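Local coordinates for molybdopterin biosynthesis moeA protein (Pyrococcus horikoshii, PDB 1WU2) that probably takes part in molybdenum cofactor biosynthesis, acting on molybdopterin as in other members of the MoeA family, at residues V185-E197 with K207-V220. Sequence-based numbering, arbitrary orientation.
Sequences VGIIITGSELIEE and KIVETNSIMLQGLV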
loop_
_atom_site.group_PDB
_atom_site.type_symbol
_atom_site.label_atom_id
_atom_site.label_comp_id
_atom_site.label_asym_id
_atom_site.label_seq_id
_atom_site.Cartn_x
_atom_site.Cartn_y
_atom_site.Cartn_z
ATOM N N VAL A 185 -19.869 -3.274 4.353
ATOM C CA VAL A 185 -19.817 -2.309 5.446
ATOM C C VAL A 185 -20.795 -1.174 5.169
ATOM O O VAL A 185 -20.574 -0.378 4.264
ATOM C CB VAL A 185 -18.394 -1.716 5.590
ATOM C CG1 VAL A 185 -18.345 -0.633 6.673
ATOM C CG2 VAL A 185 -17.388 -2.814 5.875
ATOM N N GLY A 186 -21.870 -1.106 5.951
ATOM C CA GLY A 186 -22.834 -0.028 5.845
ATOM C C GLY A 186 -22.273 1.288 6.354
ATOM O O GLY A 186 -21.431 1.306 7.248
ATOM N N ILE A 187 -22.739 2.389 5.773
ATOM C CA ILE A 187 -22.301 3.728 6.157
ATOM C C ILE A 187 -23.522 4.638 6.278
ATOM O O ILE A 187 -24.143 4.982 5.272
ATOM C CB ILE A 187 -21.301 4.295 5.115
ATOM C CG1 ILE A 187 -20.007 3.471 5.104
ATOM C CG2 ILE A 187 -20.990 5.761 5.409
ATOM C CD1 ILE A 187 -19.022 3.858 4.012
ATOM N N ILE A 188 -23.863 5.010 7.511
ATOM C CA ILE A 188 -24.942 5.956 7.787
ATOM C C ILE A 188 -24.345 7.247 8.313
ATOM O O ILE A 188 -23.674 7.235 9.333
ATOM C CB ILE A 188 -25.895 5.409 8.871
ATOM C CG1 ILE A 188 -26.451 4.040 8.491
ATOM C CG2 ILE A 188 -27.037 6.386 9.105
ATOM C CD1 ILE A 188 -27.132 3.331 9.654
ATOM N N ILE A 189 -24.595 8.359 7.632
ATOM C CA ILE A 189 -24.206 9.667 8.148
ATOM C C ILE A 189 -25.422 10.271 8.854
ATOM O O ILE A 189 -26.554 10.048 8.435
ATOM C CB ILE A 189 -23.687 10.587 7.011
ATOM C CG1 ILE A 189 -22.259 10.219 6.569
ATOM C CG2 ILE A 189 -23.639 12.030 7.469
ATOM C CD1 ILE A 189 -21.911 8.752 6.550
ATOM N N THR A 190 -25.187 11.011 9.937
ATOM C CA THR A 190 -26.264 11.631 10.717
ATOM C C THR A 190 -25.940 13.095 11.009
ATOM O O THR A 190 -24.789 13.435 11.291
ATOM C CB THR A 190 -26.497 10.833 12.036
ATOM O OG1 THR A 190 -27.574 9.901 11.866
ATOM C CG2 THR A 190 -26.973 11.719 13.186
ATOM N N GLY A 191 -26.962 13.950 10.951
ATOM C CA GLY A 191 -26.812 15.373 11.216
ATOM C C GLY A 191 -27.644 16.242 10.289
ATOM O O GLY A 191 -27.473 16.187 9.071
ATOM N N SER A 192 -28.538 17.046 10.870
ATOM C CA SER A 192 -29.380 17.983 10.114
ATOM C C SER A 192 -28.549 19.160 9.608
ATOM O O SER A 192 -28.892 19.806 8.618
ATOM C CB SER A 192 -30.524 18.512 10.984
ATOM O OG SER A 192 -31.043 17.508 11.835
ATOM N N GLU A 193 -27.482 19.448 10.346
ATOM C CA GLU A 193 -26.417 20.366 9.934
ATOM C C GLU A 193 -25.795 20.042 8.570
ATOM O O GLU A 193 -25.418 20.948 7.830
ATOM C CB GLU A 193 -25.301 20.366 10.991
ATOM C CG GLU A 193 -25.087 19.014 11.675
ATOM C CD GLU A 193 -23.668 18.786 12.150
ATOM O OE1 GLU A 193 -22.855 19.737 12.135
ATOM O OE2 GLU A 193 -23.368 17.636 12.546
ATOM N N LEU A 194 -25.682 18.756 8.248
ATOM C CA LEU A 194 -24.915 18.316 7.078
ATOM C C LEU A 194 -25.595 18.597 5.731
ATOM O O LEU A 194 -26.817 18.537 5.610
ATOM C CB LEU A 194 -24.567 16.831 7.205
ATOM C CG LEU A 194 -23.633 16.533 8.386
ATOM C CD1 LEU A 194 -23.742 15.091 8.822
ATOM C CD2 LEU A 194 -22.188 16.877 8.042
ATOM N N ILE A 195 -24.767 18.896 4.730
ATOM C CA ILE A 195 -25.214 19.271 3.389
ATOM C C ILE A 195 -24.234 18.709 2.348
ATOM O O ILE A 195 -23.047 18.577 2.623
ATOM C CB ILE A 195 -25.337 20.827 3.289
ATOM C CG1 ILE A 195 -26.370 21.240 2.232
ATOM C CG2 ILE A 195 -23.980 21.488 3.017
ATOM C CD1 ILE A 195 -27.508 22.063 2.798
ATOM N N GLU A 196 -24.724 18.380 1.156
ATOM C CA GLU A 196 -23.901 17.685 0.160
ATOM C C GLU A 196 -22.905 18.595 -0.567
ATOM O O GLU A 196 -21.815 18.148 -0.928
ATOM C CB GLU A 196 -24.783 16.938 -0.853
ATOM C CG GLU A 196 -25.486 17.820 -1.877
ATOM C CD GLU A 196 -26.740 17.176 -2.446
ATOM O OE1 GLU A 196 -27.841 17.745 -2.262
ATOM O OE2 GLU A 196 -26.626 16.101 -3.076
ATOM N N GLU A 197 -23.273 19.860 -0.765
ATOM C CA GLU A 197 -22.475 20.794 -1.567
ATOM C C GLU A 197 -22.164 22.099 -0.827
ATOM O O GLU A 197 -23.011 22.606 -0.092
ATOM C CB GLU A 197 -23.227 21.135 -2.857
ATOM C CG GLU A 197 -22.568 20.616 -4.122
ATOM C CD GLU A 197 -23.469 20.747 -5.335
ATOM O OE1 GLU A 197 -23.056 21.398 -6.318
ATOM O OE2 GLU A 197 -24.590 20.191 -5.304
ATOM N N LYS A 207 -24.772 25.478 7.809
ATOM C CA LYS A 207 -24.576 24.100 7.366
ATOM C C LYS A 207 -23.115 23.882 6.991
ATOM O O LYS A 207 -22.450 24.797 6.503
ATOM C CB LYS A 207 -25.454 23.787 6.146
ATOM C CG LYS A 207 -26.936 24.098 6.312
ATOM C CD LYS A 207 -27.633 23.085 7.212
ATOM C CE LYS A 207 -29.139 23.329 7.319
ATOM N NZ LYS A 207 -29.604 24.575 6.643
ATOM N N ILE A 208 -22.628 22.663 7.216
ATOM C CA ILE A 208 -21.273 22.276 6.828
ATOM C C ILE A 208 -21.316 21.115 5.835
ATOM O O ILE A 208 -22.200 20.261 5.900
ATOM C CB ILE A 208 -20.421 21.927 8.079
ATOM C CG1 ILE A 208 -20.815 20.557 8.654
ATOM C CG2 ILE A 208 -20.558 23.031 9.129
ATOM C CD1 ILE A 208 -20.227 20.253 10.024
ATOM N N VAL A 209 -20.353 21.091 4.919
ATOM C CA VAL A 209 -20.316 20.092 3.858
ATOM C C VAL A 209 -19.968 18.717 4.420
ATOM O O VAL A 209 -19.077 18.582 5.259
ATOM C CB VAL A 209 -19.315 20.484 2.743
ATOM C CG1 VAL A 209 -19.112 19.340 1.750
ATOM C CG2 VAL A 209 -19.801 21.731 2.019
ATOM N N GLU A 210 -20.677 17.704 3.935
ATOM C CA GLU A 210 -20.500 16.335 4.384
ATOM C C GLU A 210 -19.259 15.763 3.712
ATOM O O GLU A 210 -19.063 15.926 2.506
ATOM C CB GLU A 210 -21.736 15.501 4.039
ATOM C CG GLU A 210 -21.919 14.271 4.910
ATOM C CD GLU A 210 -20.925 13.172 4.592
ATOM O OE1 GLU A 210 -20.666 12.927 3.397
ATOM O OE2 GLU A 210 -20.397 12.558 5.540
ATOM N N THR A 211 -18.438 15.081 4.501
ATOM C CA THR A 211 -17.111 14.658 4.067
ATOM C C THR A 211 -16.750 13.222 4.487
ATOM O O THR A 211 -16.004 12.542 3.784
ATOM C CB THR A 211 -16.081 15.694 4.602
ATOM O OG1 THR A 211 -15.891 16.726 3.621
ATOM C CG2 THR A 211 -14.699 15.108 4.778
ATOM N N ASN A 212 -17.279 12.765 5.616
ATOM C CA ASN A 212 -16.943 11.448 6.151
ATOM C C ASN A 212 -17.433 10.273 5.322
ATOM O O ASN A 212 -16.867 9.187 5.404
ATOM C CB ASN A 212 -17.478 11.298 7.573
ATOM C CG ASN A 212 -16.749 12.179 8.559
ATOM O OD1 ASN A 212 -15.649 12.669 8.286
ATOM N ND2 ASN A 212 -17.359 12.392 9.714
ATOM N N SER A 213 -18.480 10.484 4.532
ATOM C CA SER A 213 -19.047 9.404 3.738
ATOM C C SER A 213 -18.045 8.942 2.692
ATOM O O SER A 213 -17.677 7.771 2.655
ATOM C CB SER A 213 -20.340 9.841 3.053
ATOM O OG SER A 213 -20.919 8.739 2.379
ATOM N N ILE A 214 -17.610 9.876 1.854
ATOM C CA ILE A 214 -16.658 9.576 0.790
ATOM C C ILE A 214 -15.300 9.114 1.334
ATOM O O ILE A 214 -14.646 8.278 0.714
ATOM C CB ILE A 214 -16.509 10.785 -0.184
ATOM C CG1 ILE A 214 -15.655 10.418 -1.405
ATOM C CG2 ILE A 214 -15.905 12.001 0.514
ATOM C CD1 ILE A 214 -16.135 9.211 -2.178
HETATM N N MSE A 215 -14.891 9.634 2.491
HETATM C CA MSE A 215 -13.622 9.226 3.096
HETATM C C MSE A 215 -13.697 7.792 3.596
HETATM O O MSE A 215 -12.761 7.021 3.413
HETATM C CB MSE A 215 -13.214 10.144 4.247
HETATM C CG MSE A 215 -11.832 9.803 4.803
HETATM SE SE MSE A 215 -11.252 10.963 6.237
HETATM C CE MSE A 215 -12.451 10.339 7.626
ATOM N N LEU A 216 -14.810 7.445 4.231
ATOM C CA LEU A 216 -15.019 6.087 4.719
ATOM C C LEU A 216 -15.199 5.083 3.580
ATOM O O LEU A 216 -14.812 3.932 3.719
ATOM C CB LEU A 216 -16.214 6.026 5.675
ATOM C CG LEU A 216 -15.968 6.602 7.073
ATOM C CD1 LEU A 216 -17.288 6.722 7.830
ATOM C CD2 LEU A 216 -14.979 5.752 7.853
ATOM N N GLN A 217 -15.772 5.515 2.460
ATOM C CA GLN A 217 -15.915 4.642 1.294
ATOM C C GLN A 217 -14.535 4.199 0.809
ATOM O O GLN A 217 -14.286 3.015 0.636
ATOM C CB GLN A 217 -16.667 5.347 0.161
ATOM C CG GLN A 217 -18.170 5.397 0.366
ATOM C CD GLN A 217 -18.847 6.464 -0.478
ATOM O OE1 GLN A 217 -18.985 6.307 -1.693
ATOM N NE2 GLN A 217 -19.274 7.546 0.162
ATOM N N GLY A 218 -13.642 5.161 0.613
ATOM C CA GLY A 218 -12.280 4.875 0.206
ATOM C C GLY A 218 -11.504 4.030 1.200
ATOM O O GLY A 218 -10.742 3.159 0.801
ATOM N N LEU A 219 -11.704 4.289 2.490
ATOM C CA LEU A 219 -10.955 3.610 3.545
ATOM C C LEU A 219 -11.384 2.152 3.663
ATOM O O LEU A 219 -10.554 1.269 3.897
ATOM C CB LEU A 219 -11.146 4.323 4.889
ATOM C CG LEU A 219 -10.364 5.626 5.112
ATOM C CD1 LEU A 219 -10.929 6.389 6.308
ATOM C CD2 LEU A 219 -8.885 5.345 5.311
ATOM N N VAL A 220 -12.684 1.911 3.492
ATOM C CA VAL A 220 -13.238 0.562 3.520
ATOM C C VAL A 220 -12.759 -0.225 2.301
ATOM O O VAL A 220 -12.431 -1.400 2.418
ATOM C CB VAL A 220 -14.785 0.585 3.585
ATOM C CG1 VAL A 220 -15.379 -0.795 3.291
ATOM C CG2 VAL A 220 -15.251 1.063 4.952
HETATM O O HOH W 1 -23.560 7.342 2.761
#
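I195 O takes the N-H of E210 at 2.8 Å, and V209 CA approaches the same oxygen in a CA-H...O contact. I195 N donates in turn to I208 O at 3.1 Å; these bonds pair strands 194-195 and 208-209 in parallel, the two strands of a small beta-alpha-beta unit through helix 200-204. This unit is inserted between strand 184-190 of the main sheet and helix 212-222 in the probable molybdopterin-binding domain; the axes of strand 185-190 and helix 212-220 run nearly antiparallel, at 164°. A weak bond from I208 N to E193 O extends the pairing, while the bent chain of K207 folds over E193 O and brings CD to 3.1 Å from it. With CG anti to the backbone N (chi1 -157°) and a bend at chi2, the carboxylate of E210 turns toward I189, and OE2 lies 3.2 Å from I189 CG1. That oxygen also accepts S213 N through its syn lone pair, at 3.0 Å, tying the carboxylate to the first turn of the helix. With an alanine in place of E210, S213 N is likely to lose this acceptor, and a gap would probably open beside I189 and L194 CD2. K170 of the second subunit binds the backbone oxygens of both E196 and E210, bringing the dimer partner up to the crossover. Farther along the helix the packing is apolar: I187 CD1 rests on L216 CB and Q217 CG, and V185 CG2 meets V220 CG1 at 3.8 Å. Beside I187, a water hydrogen-bonded to S213 OG at 3.0 Å gives a weak hydrogen bond to I187 O.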